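Local coordinates for ULam111 (Flavobacterium sp., PDB 5WUT), which probably hydrolyses the glycosidic bonds of laminarin, a beta-1,3-glucan, as a family 16 glycoside hydrolase with a beta-jelly-roll fold, at residues 132-137 against 180-185; 78-83 against 200-205; 11-16 against 54-59; 67-72 against 204-209. All coordinates share one frame; numbering follows the deposited sequence.

Contact 1: residues 132-137 against 180-185; sequences VFTSLH and LVYTFN
Thr134 and Leu136 face Val181, Tyr182 and Phe184 across two strands that run nearly parallel, with axes 8.2 Å apart and 12° between their directions. No hydrogen bond crosses the gap. Each strand pairs with other neighbours: 132-137 with strands 118-123 and 148-152, and 180-184 with strand 172-176, where Val181 and Tyr182 together stand opposite Phe174 in a classic beta bulge. Side chains alone therefore join the two, as between layers of a jelly roll.

The apolar contacts centre on Leu136. Its CD2 methyl lies at the edge of the Tyr182 ring, near the ring plane and 3.7 Å from CE2, and also reaches Phe184 CB at 3.7 Å. With CG anti to the backbone N (chi1 175°), the Tyr182 ring is set where its CE2 edge meets this methyl.

The polar side-chain atom of Thr134, OG1, lies 3.5 Å from Tyr182 CB and 3.6 Å from its CD2. An alanine in place of Tyr182 would probably strip Leu136 CD2 of the ring edge it rests on, leaving it to Phe184, and open a gap beside Thr134 OG1. With no directional bond across it, the interface depends on the fit of methyl, hydroxyl and ring.

Contact 2: residues 78-83 against 200-205; sequences KEFQYG and FYFIIN
Phe80 and Phe200 form an antiparallel hydrogen-bonded pair that joins the end of strand 66-80 to the start of strand 200-208 in the jelly roll. Each residue gives its N-H to the other's carbonyl. Phe80 N reaches Phe200 O at 3.1 Å, in the carbonyl plane, while Phe200 N meets Phe80 O at 2.8 Å, 40° out of the plane of the Phe80 carbonyl. Phe200 O takes a further approach from a carbon donor, Glu79 CA, at 3.3 Å.

Two residues farther along strand 200-208, Phe202 N is hydrogen-bonded to the hydroxyl of Thr74, which also bonds Lys78 O, so one side chain serves both strands. The polar ends of Lys78 and Glu79 look outside the pair: Lys78 NZ bonds Asn22 OD1, and the two carboxylate oxygens of Glu79 are divided between Ser106 OG and Gly76 N. Glu79 CG, anti to the carbonyl carbon (chi1 -56°), sits beside Tyr201 CB, and the carboxylate lies alongside the Tyr201 ring, their planes 20° apart, with OE2 3.8 Å from Tyr201 CD2.

Phe80 points to the other face from Glu79, and the end of the Phe202 side chain comes up to it, Phe80 CD2 lying 3.9 Å from Phe202 CE2.

Contact 3: residues 11-16 against 54-59; sequences EHFNGK and GKLVIT
The closest pair of CA atoms is Asn14 and Gly54, 4.6 Å apart, where the loop after strand 7-11 passes the tight beta-hairpin turn between strands 49-52 and 55-63 of the jelly roll. Both chains turn sharply here: Phe13 has a positive phi of 51°, in the left-handed region, and Gly54 one of 76°. No hydrogen bond links them, and the carbonyl oxygens of His12 and Gly54, both acceptors, stand 3.3 Å from each other. Glycine suits the place of Gly54, since a beta carbon would come tight against Asn14 OD1, which already rests 3.4 Å from Gly54 CA, and the positive phi also favours it.

Leu56 CB makes a CH-pi contact with one face of the Phe13 ring, over its centre and 3.6 Å from the centroid, and Glu11 CG covers the centre of the opposite face. Leu56 holds its CG anti to the backbone N (chi1 167°), and the CD2 methyl reaches the ring rim at CZ, 3.8 Å away. Met51, Leu18 and Ile228 add to the surroundings of the ring, placing it between the loop, the hairpin and strand 224-234. An alanine at Phe13 would probably leave a gap between Leu56 CB and Glu11 CG and loosen the loop's hold on the hairpin.

Glu11 also secures the turn through its carboxylate. OE2 bonds Trp23 NE1, while OE1 accepts the N-H of Phe13 on its anti side at 2.8 Å.

Contact 4: residues 67-72 against 204-209; sequences YTSTRI and INMAIG
Ser69 turns OG anti to its backbone N (chi1 -167°), which directs the hydroxyl to Met206 O at 2.7 Å, in the carbonyl plane and on a lone pair. Arg71 likewise holds CG anti to its N, placing CG 3.7 Å from Asn205 CB; the chain then runs on extended alongside Asn205. These contacts belong to an antiparallel pairing of strands 66-80 and 200-208 in the jelly roll.

Ile72 and Ile204 exchange two backbone hydrogen bonds, each 2.9 Å between N and O (Ile72 N to Ile204 O, Ile204 N to Ile72 O), and Met206 N gives a longer one of 3.2 Å to Thr70 O. Beyond that point the backbone of Ser69 bonds Leu43 and Thr45 instead, while its hydroxyl reaches across where the strands have drawn apart (Ser69 CA to Met206 CA 6.2 Å).

Ile72 and Ile204 lie side by side on the apolar face; Arg71 and Asn205 share the other, with Arg71 NE in a salt bridge to Glu26 and the Asn205 amide held by Trp102 and Tyr44. At the far end Tyr67 and Ile208 cross at about a right angle, and Ile208 CD1 touches Tyr67 CB at 3.8 Å.

Overall arrangement
From the N terminus, contact 3 closes the first loop when the hairpin at 54-59 returns to residues 11-16, and is complete before the others begin. Strand 66-80 then opens contact 4 and, farther along, contact 2; contact 2 thus opens inside contact 4, and the two close together on strand 200-208, sharing Ile204 and Asn205. Contact 1 opens and closes inside both. None of the four cross. Ile204 joins contacts 2, 3 and 4 physically, packing on Phe13 and Ile58, while Leu56 meets Ile72. Contact 1 stands apart, its centre about 26 Å from that of contact 3, and ties strands on the opposite side of the chain's centre from contacts 3 and 4.

Contact 1: residues 132-137 against 180-185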
loop_
_atom_site.group_PDB
_atom_site.type_symbol
_atom_site.label_atom_id
_atom_site.label_comp_id
_atom_site.label_asym_id
_atom_site.label_seq_id
_atom_site.Cartn_x
_atom_site.Cartn_y
_atom_site.Cartn_z
ATOM N N VAL A 132 -8.226 6.678 1.826
ATOM C CA VAL A 132 -7.762 7.792 0.997
ATOM C C VAL A 132 -8.217 7.596 -0.436
ATOM O O VAL A 132 -8.552 6.484 -0.846
ATOM C CB VAL A 132 -6.242 7.951 1.022
ATOM C CG1 VAL A 132 -5.768 8.182 2.445
ATOM C CG2 VAL A 132 -5.571 6.731 0.405
ATOM N N PHE A 133 -8.210 8.680 -1.202
ATOM C CA PHE A 133 -8.689 8.658 -2.579
ATOM C C PHE A 133 -7.595 9.182 -3.486
ATOM O O PHE A 133 -6.881 10.102 -3.102
ATOM C CB PHE A 133 -9.959 9.504 -2.720
ATOM C CG PHE A 133 -11.073 9.087 -1.797
ATOM C CD1 PHE A 133 -11.107 9.519 -0.475
ATOM C CD2 PHE A 133 -12.088 8.266 -2.251
ATOM C CE1 PHE A 133 -12.130 9.127 0.377
ATOM C CE2 PHE A 133 -13.113 7.874 -1.400
ATOM C CZ PHE A 133 -13.129 8.309 -0.089
ATOM N N THR A 134 -7.438 8.570 -4.658
ATOM C CA THR A 134 -6.510 9.040 -5.687
ATOM C C THR A 134 -7.300 9.112 -6.976
ATOM O O THR A 134 -7.962 8.138 -7.336
ATOM C CB THR A 134 -5.302 8.111 -5.851
ATOM O OG1 THR A 134 -5.764 6.773 -6.081
ATOM C CG2 THR A 134 -4.452 8.130 -4.598
ATOM N N SER A 135 -7.261 10.264 -7.651
ATOM C CA SER A 135 -8.196 10.546 -8.741
ATOM C C SER A 135 -7.625 11.443 -9.816
ATOM O O SER A 135 -6.644 12.166 -9.598
ATOM C CB SER A 135 -9.469 11.219 -8.218
ATOM O OG SER A 135 -9.916 10.665 -6.995
ATOM N N LEU A 136 -8.306 11.419 -10.957
ATOM C CA LEU A 136 -8.082 12.347 -12.072
ATOM C C LEU A 136 -9.400 13.020 -12.423
ATOM O O LEU A 136 -10.441 12.390 -12.346
ATOM C CB LEU A 136 -7.551 11.638 -13.318
ATOM C CG LEU A 136 -6.153 11.019 -13.305
ATOM C CD1 LEU A 136 -5.081 11.914 -12.703
ATOM C CD2 LEU A 136 -6.206 9.686 -12.613
ATOM N N HIS A 137 -9.345 14.295 -12.802
ATOM C CA HIS A 137 -10.497 14.988 -13.374
ATOM C C HIS A 137 -10.084 15.555 -14.716
ATOM O O HIS A 137 -9.016 16.172 -14.841
ATOM C CB HIS A 137 -10.991 16.111 -12.467
ATOM C CG HIS A 137 -11.446 15.630 -11.135
ATOM N ND1 HIS A 137 -12.774 15.427 -10.832
ATOM C CD2 HIS A 137 -10.745 15.273 -10.034
ATOM C CE1 HIS A 137 -12.873 14.983 -9.592
ATOM N NE2 HIS A 137 -11.655 14.878 -9.088
ATOM N N LEU A 180 2.053 0.973 -4.801
ATOM C CA LEU A 180 1.250 1.387 -5.954
ATOM C C LEU A 180 -0.210 1.030 -5.721
ATOM O O LEU A 180 -0.548 -0.156 -5.606
ATOM C CB LEU A 180 1.753 0.732 -7.231
ATOM C CG LEU A 180 0.959 1.037 -8.502
ATOM C CD1 LEU A 180 1.046 2.499 -8.820
ATOM C CD2 LEU A 180 1.521 0.199 -9.656
ATOM N N VAL A 181 -1.067 2.048 -5.620
ATOM C CA VAL A 181 -2.475 1.802 -5.286
ATOM C C VAL A 181 -3.435 2.002 -6.454
ATOM O O VAL A 181 -4.568 1.513 -6.408
ATOM C CB VAL A 181 -2.946 2.685 -4.119
ATOM C CG1 VAL A 181 -2.148 2.360 -2.875
ATOM C CG2 VAL A 181 -2.842 4.181 -4.472
ATOM N N TYR A 182 -2.995 2.709 -7.494
ATOM C CA TYR A 182 -3.882 3.060 -8.602
ATOM C C TYR A 182 -3.063 3.466 -9.822
ATOM O O TYR A 182 -2.055 4.170 -9.695
ATOM C CB TYR A 182 -4.840 4.199 -8.198
ATOM C CG TYR A 182 -5.729 4.724 -9.307
ATOM C CD1 TYR A 182 -6.532 3.867 -10.062
ATOM C CD2 TYR A 182 -5.795 6.086 -9.574
ATOM C CE1 TYR A 182 -7.338 4.353 -11.086
ATOM C CE2 TYR A 182 -6.612 6.580 -10.582
ATOM C CZ TYR A 182 -7.378 5.713 -11.327
ATOM O OH TYR A 182 -8.163 6.221 -12.344
ATOM N N THR A 183 -3.504 3.028 -10.997
ATOM C CA THR A 183 -2.855 3.386 -12.248
ATOM C C THR A 183 -3.892 3.846 -13.269
ATOM O O THR A 183 -4.919 3.194 -13.461
ATOM C CB THR A 183 -2.062 2.201 -12.841
ATOM O OG1 THR A 183 -1.004 1.830 -11.950
ATOM C CG2 THR A 183 -1.481 2.577 -14.192
ATOM N N PHE A 184 -3.631 4.979 -13.910
ATOM C CA PHE A 184 -4.468 5.445 -15.010
ATOM C C PHE A 184 -3.593 5.460 -16.251
ATOM O O PHE A 184 -2.563 6.143 -16.300
ATOM C CB PHE A 184 -5.059 6.835 -14.708
ATOM C CG PHE A 184 -5.942 7.389 -15.802
ATOM C CD1 PHE A 184 -7.081 6.712 -16.204
ATOM C CD2 PHE A 184 -5.644 8.613 -16.393
ATOM C CE1 PHE A 184 -7.901 7.228 -17.206
ATOM C CE2 PHE A 184 -6.456 9.140 -17.389
ATOM C CZ PHE A 184 -7.590 8.447 -17.792
ATOM N N ASN A 185 -3.980 4.657 -17.235
ATOM C CA ASN A 185 -3.221 4.521 -18.465
ATOM C C ASN A 185 -4.173 4.255 -19.613
ATOM O O ASN A 185 -4.301 3.120 -20.075
ATOM C CB ASN A 185 -2.196 3.386 -18.340
ATOM C CG ASN A 185 -1.307 3.257 -19.565
ATOM O OD1 ASN A 185 -1.557 3.872 -20.600
ATOM N ND2 ASN A 185 -0.256 2.451 -19.448
#

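Contact 2: residues 78-83 against 200-205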
loop_
_atom_site.group_PDB
_atom_site.type_symbol
_atom_site.label_atom_id
_atom_site.label_comp_id
_atom_site.label_asym_id
_atom_site.label_seq_id
_atom_site.Cartn_x
_atom_site.Cartn_y
_atom_site.Cartn_z
ATOM N N LYS A 78 5.996 27.594 -9.687
ATOM C CA LYS A 78 6.704 26.318 -9.743
ATOM C C LYS A 78 5.810 25.311 -10.452
ATOM O O LYS A 78 4.825 24.833 -9.885
ATOM C CB LYS A 78 7.087 25.826 -8.348
ATOM C CG LYS A 78 8.323 26.521 -7.760
ATOM C CD LYS A 78 9.585 26.071 -8.490
ATOM C CE LYS A 78 10.827 26.826 -8.002
ATOM N NZ LYS A 78 10.879 28.227 -8.493
ATOM N N GLU A 79 6.129 25.027 -11.706
ATOM C CA GLU A 79 5.325 24.113 -12.516
ATOM C C GLU A 79 6.219 23.049 -13.146
ATOM O O GLU A 79 7.383 23.309 -13.482
ATOM C CB GLU A 79 4.538 24.873 -13.593
ATOM C CG GLU A 79 3.649 25.984 -13.015
ATOM C CD GLU A 79 2.620 26.520 -13.998
ATOM O OE1 GLU A 79 2.760 26.264 -15.211
ATOM O OE2 GLU A 79 1.660 27.220 -13.558
ATOM N N PHE A 80 5.677 21.841 -13.268
ATOM C CA PHE A 80 6.428 20.688 -13.764
ATOM C C PHE A 80 5.612 19.816 -14.699
ATOM O O PHE A 80 4.407 19.666 -14.528
ATOM C CB PHE A 80 6.939 19.853 -12.582
ATOM C CG PHE A 80 7.808 20.637 -11.648
ATOM C CD1 PHE A 80 9.160 20.766 -11.901
ATOM C CD2 PHE A 80 7.266 21.289 -10.561
ATOM C CE1 PHE A 80 9.970 21.514 -11.060
ATOM C CE2 PHE A 80 8.064 22.046 -9.722
ATOM C CZ PHE A 80 9.428 22.140 -9.975
ATOM N N GLN A 81 6.282 19.249 -15.699
ATOM C CA GLN A 81 5.664 18.285 -16.600
ATOM C C GLN A 81 6.396 16.958 -16.465
ATOM O O GLN A 81 7.588 16.868 -16.818
ATOM C CB GLN A 81 5.711 18.769 -18.046
ATOM C CG GLN A 81 5.039 17.826 -19.025
ATOM C CD GLN A 81 5.021 18.369 -20.445
ATOM O OE1 GLN A 81 5.005 19.587 -20.659
ATOM N NE2 GLN A 81 5.024 17.469 -21.423
ATOM N N TYR A 82 5.671 15.967 -15.932
ATOM C CA TYR A 82 6.134 14.610 -15.624
ATOM C C TYR A 82 7.058 14.585 -14.416
ATOM O O TYR A 82 7.629 15.602 -14.016
ATOM C CB TYR A 82 6.850 13.945 -16.827
ATOM C CG TYR A 82 6.094 14.012 -18.137
ATOM C CD1 TYR A 82 4.722 13.820 -18.193
ATOM C CD2 TYR A 82 6.763 14.264 -19.330
ATOM C CE1 TYR A 82 4.031 13.908 -19.385
ATOM C CE2 TYR A 82 6.084 14.346 -20.533
ATOM C CZ TYR A 82 4.725 14.160 -20.564
ATOM O OH TYR A 82 4.061 14.245 -21.764
ATOM N N GLY A 83 7.198 13.401 -13.836
ATOM C CA GLY A 83 8.131 13.210 -12.746
ATOM C C GLY A 83 7.604 12.281 -11.678
ATOM O O GLY A 83 6.464 11.826 -11.736
ATOM N N PHE A 200 2.046 21.185 -14.810
ATOM C CA PHE A 200 0.992 21.307 -13.806
ATOM C C PHE A 200 1.535 22.066 -12.603
ATOM O O PHE A 200 2.739 22.092 -12.400
ATOM C CB PHE A 200 0.496 19.915 -13.377
ATOM C CG PHE A 200 -0.610 19.362 -14.247
ATOM C CD1 PHE A 200 -0.397 19.107 -15.600
ATOM C CD2 PHE A 200 -1.854 19.074 -13.701
ATOM C CE1 PHE A 200 -1.432 18.629 -16.397
ATOM C CE2 PHE A 200 -2.871 18.581 -14.489
ATOM C CZ PHE A 200 -2.659 18.369 -15.838
ATOM N N TYR A 201 0.664 22.695 -11.819
ATOM C CA TYR A 201 1.090 23.319 -10.567
ATOM C C TYR A 201 0.447 22.655 -9.358
ATOM O O TYR A 201 -0.515 21.899 -9.493
ATOM C CB TYR A 201 0.790 24.820 -10.574
ATOM C CG TYR A 201 -0.669 25.216 -10.684
ATOM C CD1 TYR A 201 -1.450 25.364 -9.547
ATOM C CD2 TYR A 201 -1.243 25.497 -11.921
ATOM C CE1 TYR A 201 -2.781 25.772 -9.626
ATOM C CE2 TYR A 201 -2.575 25.903 -12.016
ATOM C CZ TYR A 201 -3.335 26.035 -10.861
ATOM O OH TYR A 201 -4.657 26.449 -10.918
ATOM N N PHE A 202 1.011 22.919 -8.183
ATOM C CA PHE A 202 0.585 22.295 -6.926
ATOM C C PHE A 202 -0.467 23.097 -6.209
ATOM O O PHE A 202 -0.467 24.310 -6.304
ATOM C CB PHE A 202 1.771 22.114 -5.982
ATOM C CG PHE A 202 2.822 21.203 -6.514
ATOM C CD1 PHE A 202 2.567 19.848 -6.629
ATOM C CD2 PHE A 202 4.069 21.686 -6.883
ATOM C CE1 PHE A 202 3.544 18.987 -7.119
ATOM C CE2 PHE A 202 5.051 20.831 -7.377
ATOM C CZ PHE A 202 4.787 19.478 -7.490
ATOM N N ILE A 203 -1.344 22.404 -5.491
ATOM C CA ILE A 203 -2.268 23.044 -4.548
ATOM C C ILE A 203 -2.221 22.268 -3.242
ATOM O O ILE A 203 -2.231 21.032 -3.257
ATOM C CB ILE A 203 -3.726 23.071 -5.069
ATOM C CG1 ILE A 203 -3.812 23.693 -6.471
ATOM C CG2 ILE A 203 -4.627 23.820 -4.075
ATOM C CD1 ILE A 203 -3.705 22.641 -7.606
ATOM N N ILE A 204 -2.131 22.982 -2.120
ATOM C CA ILE A 204 -2.341 22.396 -0.791
ATOM C C ILE A 204 -3.499 23.137 -0.152
ATOM O O ILE A 204 -3.504 24.370 -0.124
ATOM C CB ILE A 204 -1.093 22.506 0.104
ATOM C CG1 ILE A 204 0.079 21.767 -0.521
ATOM C CG2 ILE A 204 -1.370 21.937 1.494
ATOM C CD1 ILE A 204 1.410 21.973 0.238
ATOM N N ASN A 205 -4.491 22.422 0.364
ATOM C CA ASN A 205 -5.579 23.136 1.029
ATOM C C ASN A 205 -6.271 22.258 2.048
ATOM O O ASN A 205 -6.073 21.047 2.089
ATOM C CB ASN A 205 -6.608 23.655 0.013
ATOM C CG ASN A 205 -7.504 22.565 -0.517
ATOM O OD1 ASN A 205 -7.120 21.827 -1.429
ATOM N ND2 ASN A 205 -8.703 22.433 0.064
#

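Contact 3: residues 11-16 against 54-59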
loop_
_atom_site.group_PDB
_atom_site.type_symbol
_atom_site.label_atom_id
_atom_site.label_comp_id
_atom_site.label_asym_id
_atom_site.label_seq_id
_atom_site.Cartn_x
_atom_site.Cartn_y
_atom_site.Cartn_z
ATOM N N GLU A 11 10.342 21.574 -1.880
ATOM C CA GLU A 11 9.874 22.490 -0.852
ATOM C C GLU A 11 10.031 21.800 0.503
ATOM O O GLU A 11 9.308 20.837 0.810
ATOM C CB GLU A 11 8.414 22.878 -1.090
ATOM C CG GLU A 11 7.797 23.647 0.055
ATOM C CD GLU A 11 8.502 24.974 0.321
ATOM O OE1 GLU A 11 9.410 24.997 1.182
ATOM O OE2 GLU A 11 8.138 25.981 -0.330
ATOM N N HIS A 12 10.983 22.277 1.305
ATOM C CA HIS A 12 11.285 21.704 2.620
ATOM C C HIS A 12 10.422 22.300 3.733
ATOM O O HIS A 12 10.415 21.793 4.850
ATOM C CB HIS A 12 12.758 21.926 3.004
ATOM C CG HIS A 12 13.760 21.329 2.060
ATOM N ND1 HIS A 12 14.136 21.933 0.878
ATOM C CD2 HIS A 12 14.518 20.211 2.164
ATOM C CE1 HIS A 12 15.056 21.195 0.278
ATOM N NE2 HIS A 12 15.307 20.145 1.040
ATOM N N PHE A 13 9.761 23.415 3.425
ATOM C CA PHE A 13 9.002 24.200 4.411
ATOM C C PHE A 13 9.841 24.526 5.652
ATOM O O PHE A 13 9.349 24.487 6.787
ATOM C CB PHE A 13 7.702 23.473 4.806
ATOM C CG PHE A 13 6.679 23.423 3.700
ATOM C CD1 PHE A 13 6.199 24.590 3.116
ATOM C CD2 PHE A 13 6.208 22.196 3.229
ATOM C CE1 PHE A 13 5.260 24.551 2.093
ATOM C CE2 PHE A 13 5.264 22.145 2.209
ATOM C CZ PHE A 13 4.793 23.318 1.632
ATOM N N ASN A 14 11.105 24.870 5.423
ATOM C CA ASN A 14 12.037 25.138 6.516
ATOM C C ASN A 14 12.191 26.620 6.831
ATOM O O ASN A 14 12.858 26.979 7.800
ATOM C CB ASN A 14 13.419 24.554 6.197
ATOM C CG ASN A 14 13.534 23.087 6.552
ATOM O OD1 ASN A 14 12.830 22.585 7.431
ATOM N ND2 ASN A 14 14.435 22.383 5.861
ATOM N N GLY A 15 11.595 27.481 6.014
ATOM C CA GLY A 15 11.697 28.914 6.235
ATOM C C GLY A 15 10.915 29.405 7.448
ATOM O O GLY A 15 10.168 28.640 8.060
ATOM N N LYS A 16 11.068 30.682 7.805
ATOM C CA LYS A 16 10.229 31.245 8.858
ATOM C C LYS A 16 8.851 31.586 8.323
ATOM O O LYS A 16 7.898 31.707 9.085
ATOM C CB LYS A 16 10.825 32.514 9.475
ATOM C CG LYS A 16 12.244 32.436 9.984
ATOM C CD LYS A 16 12.383 33.444 11.128
ATOM C CE LYS A 16 13.823 33.824 11.399
ATOM N NZ LYS A 16 14.678 33.694 10.196
ATOM N N GLY A 54 9.883 22.581 10.817
ATOM C CA GLY A 54 10.126 22.100 9.467
ATOM C C GLY A 54 8.881 21.624 8.737
ATOM O O GLY A 54 8.971 20.944 7.719
ATOM N N LYS A 55 7.710 21.968 9.261
ATOM C CA LYS A 55 6.446 21.625 8.614
ATOM C C LYS A 55 5.647 22.876 8.286
ATOM O O LYS A 55 5.652 23.844 9.056
ATOM C CB LYS A 55 5.586 20.718 9.511
ATOM C CG LYS A 55 5.869 19.209 9.468
ATOM C CD LYS A 55 7.287 18.883 9.837
ATOM C CE LYS A 55 7.469 17.412 10.128
ATOM N NZ LYS A 55 8.487 17.266 11.184
ATOM N N LEU A 56 4.940 22.841 7.160
ATOM C CA LEU A 56 3.812 23.740 6.955
ATOM C C LEU A 56 2.634 23.191 7.754
ATOM O O LEU A 56 2.230 22.049 7.562
ATOM C CB LEU A 56 3.450 23.865 5.466
ATOM C CG LEU A 56 2.097 24.537 5.173
ATOM C CD1 LEU A 56 2.123 26.025 5.559
ATOM C CD2 LEU A 56 1.735 24.375 3.712
ATOM N N VAL A 57 2.099 23.989 8.677
ATOM C CA VAL A 57 0.939 23.560 9.446
ATOM C C VAL A 57 -0.251 24.450 9.131
ATOM O O VAL A 57 -0.244 25.647 9.408
ATOM C CB VAL A 57 1.205 23.568 10.972
ATOM C CG1 VAL A 57 -0.042 23.081 11.730
ATOM C CG2 VAL A 57 2.416 22.700 11.307
ATOM N N ILE A 58 -1.271 23.853 8.524
ATOM C CA ILE A 58 -2.505 24.561 8.228
ATOM C C ILE A 58 -3.524 24.215 9.291
ATOM O O ILE A 58 -3.751 23.035 9.569
ATOM C CB ILE A 58 -3.051 24.182 6.849
ATOM C CG1 ILE A 58 -2.058 24.610 5.756
ATOM C CG2 ILE A 58 -4.451 24.788 6.632
ATOM C CD1 ILE A 58 -2.382 24.069 4.385
ATOM N N THR A 59 -4.137 25.230 9.898
ATOM C CA THR A 59 -5.142 24.970 10.923
ATOM C C THR A 59 -6.535 25.412 10.482
ATOM O O THR A 59 -6.736 26.559 10.059
ATOM C CB THR A 59 -4.790 25.675 12.249
ATOM O OG1 THR A 59 -3.543 25.164 12.740
ATOM C CG2 THR A 59 -5.865 25.410 13.294
#

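Contact 4: residues 67-72 against 204-209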
loop_
_atom_site.group_PDB
_atom_site.type_symbol
_atom_site.label_atom_id
_atom_site.label_comp_id
_atom_site.label_asym_id
_atom_site.label_seq_id
_atom_site.Cartn_x
_atom_site.Cartn_y
_atom_site.Cartn_z
ATOM N N TYR A 67 -15.878 29.826 9.489
ATOM C CA TYR A 67 -14.842 28.816 9.351
ATOM C C TYR A 67 -13.702 29.371 8.520
ATOM O O TYR A 67 -13.954 30.030 7.519
ATOM C CB TYR A 67 -15.403 27.569 8.678
ATOM C CG TYR A 67 -16.495 26.873 9.450
ATOM C CD1 TYR A 67 -17.825 27.236 9.282
ATOM C CD2 TYR A 67 -16.197 25.841 10.339
ATOM C CE1 TYR A 67 -18.827 26.604 9.981
ATOM C CE2 TYR A 67 -17.205 25.185 11.047
ATOM C CZ TYR A 67 -18.519 25.579 10.858
ATOM O OH TYR A 67 -19.527 24.937 11.541
ATOM N N THR A 68 -12.462 29.069 8.906
ATOM C CA THR A 68 -11.296 29.542 8.159
ATOM C C THR A 68 -10.234 28.458 7.977
ATOM O O THR A 68 -10.099 27.552 8.795
ATOM C CB THR A 68 -10.636 30.764 8.836
ATOM O OG1 THR A 68 -10.410 30.487 10.223
ATOM C CG2 THR A 68 -11.534 32.020 8.692
ATOM N N SER A 69 -9.469 28.590 6.903
ATOM C CA SER A 69 -8.427 27.620 6.604
ATOM C C SER A 69 -7.465 28.246 5.607
ATOM O O SER A 69 -7.494 29.465 5.409
ATOM C CB SER A 69 -9.042 26.319 6.073
ATOM O OG SER A 69 -8.075 25.262 6.058
ATOM N N THR A 70 -6.621 27.413 4.992
ATOM C CA THR A 70 -5.585 27.859 4.055
ATOM C C THR A 70 -5.676 27.099 2.747
ATOM O O THR A 70 -5.950 25.884 2.745
ATOM C CB THR A 70 -4.164 27.645 4.632
ATOM O OG1 THR A 70 -4.091 28.196 5.951
ATOM C CG2 THR A 70 -3.071 28.275 3.734
ATOM N N ARG A 71 -5.444 27.810 1.647
ATOM C CA ARG A 71 -5.321 27.217 0.321
ATOM C C ARG A 71 -4.204 27.934 -0.430
ATOM O O ARG A 71 -4.284 29.143 -0.669
ATOM C CB ARG A 71 -6.647 27.329 -0.440
ATOM C CG ARG A 71 -6.595 26.803 -1.883
ATOM C CD ARG A 71 -8.010 26.685 -2.432
ATOM N NE ARG A 71 -8.013 26.476 -3.876
ATOM C CZ ARG A 71 -8.934 25.759 -4.519
ATOM N NH1 ARG A 71 -9.914 25.176 -3.844
ATOM N NH2 ARG A 71 -8.869 25.624 -5.834
ATOM N N ILE A 72 -3.161 27.191 -0.793
ATOM C CA ILE A 72 -2.012 27.780 -1.469
ATOM C C ILE A 72 -1.702 26.995 -2.731
ATOM O O ILE A 72 -1.974 25.795 -2.799
ATOM C CB ILE A 72 -0.779 27.827 -0.549
ATOM C CG1 ILE A 72 -0.465 26.450 0.053
ATOM C CG2 ILE A 72 -1.004 28.827 0.588
ATOM C CD1 ILE A 72 0.910 26.419 0.737
ATOM N N ILE A 204 -2.131 22.982 -2.120
ATOM C CA ILE A 204 -2.341 22.396 -0.791
ATOM C C ILE A 204 -3.499 23.137 -0.152
ATOM O O ILE A 204 -3.504 24.370 -0.124
ATOM C CB ILE A 204 -1.093 22.506 0.104
ATOM C CG1 ILE A 204 0.079 21.767 -0.521
ATOM C CG2 ILE A 204 -1.370 21.937 1.494
ATOM C CD1 ILE A 204 1.410 21.973 0.238
ATOM N N ASN A 205 -4.491 22.422 0.364
ATOM C CA ASN A 205 -5.579 23.136 1.029
ATOM C C ASN A 205 -6.271 22.258 2.048
ATOM O O ASN A 205 -6.073 21.047 2.089
ATOM C CB ASN A 205 -6.608 23.655 0.013
ATOM C CG ASN A 205 -7.504 22.565 -0.517
ATOM O OD1 ASN A 205 -7.120 21.827 -1.429
ATOM N ND2 ASN A 205 -8.703 22.433 0.064
ATOM N N MET A 206 -7.097 22.873 2.880
ATOM C CA MET A 206 -7.963 22.086 3.748
ATOM C C MET A 206 -9.348 22.717 3.761
ATOM O O MET A 206 -9.544 23.832 4.265
ATOM C CB MET A 206 -7.381 21.962 5.158
ATOM C CG MET A 206 -8.339 21.287 6.145
ATOM S SD MET A 206 -7.612 20.708 7.696
ATOM C CE MET A 206 -6.569 22.094 8.144
ATOM N N ALA A 207 -10.296 22.033 3.133
ATOM C CA ALA A 207 -11.675 22.503 3.082
ATOM C C ALA A 207 -12.523 21.962 4.252
ATOM O O ALA A 207 -12.139 21.027 4.956
ATOM C CB ALA A 207 -12.303 22.129 1.758
ATOM N N ILE A 208 -13.669 22.601 4.470
ATOM C CA ILE A 208 -14.585 22.245 5.540
ATOM C C ILE A 208 -15.993 22.094 4.987
ATOM O O ILE A 208 -16.517 23.022 4.372
ATOM C CB ILE A 208 -14.597 23.317 6.647
ATOM C CG1 ILE A 208 -13.214 23.394 7.293
ATOM C CG2 ILE A 208 -15.712 23.014 7.673
ATOM C CD1 ILE A 208 -13.001 24.642 8.152
ATOM N N GLY A 209 -16.579 20.913 5.161
ATOM C CA GLY A 209 -17.945 20.670 4.716
ATOM C C GLY A 209 -18.104 20.683 3.214
ATOM O O GLY A 209 -17.165 20.368 2.497
#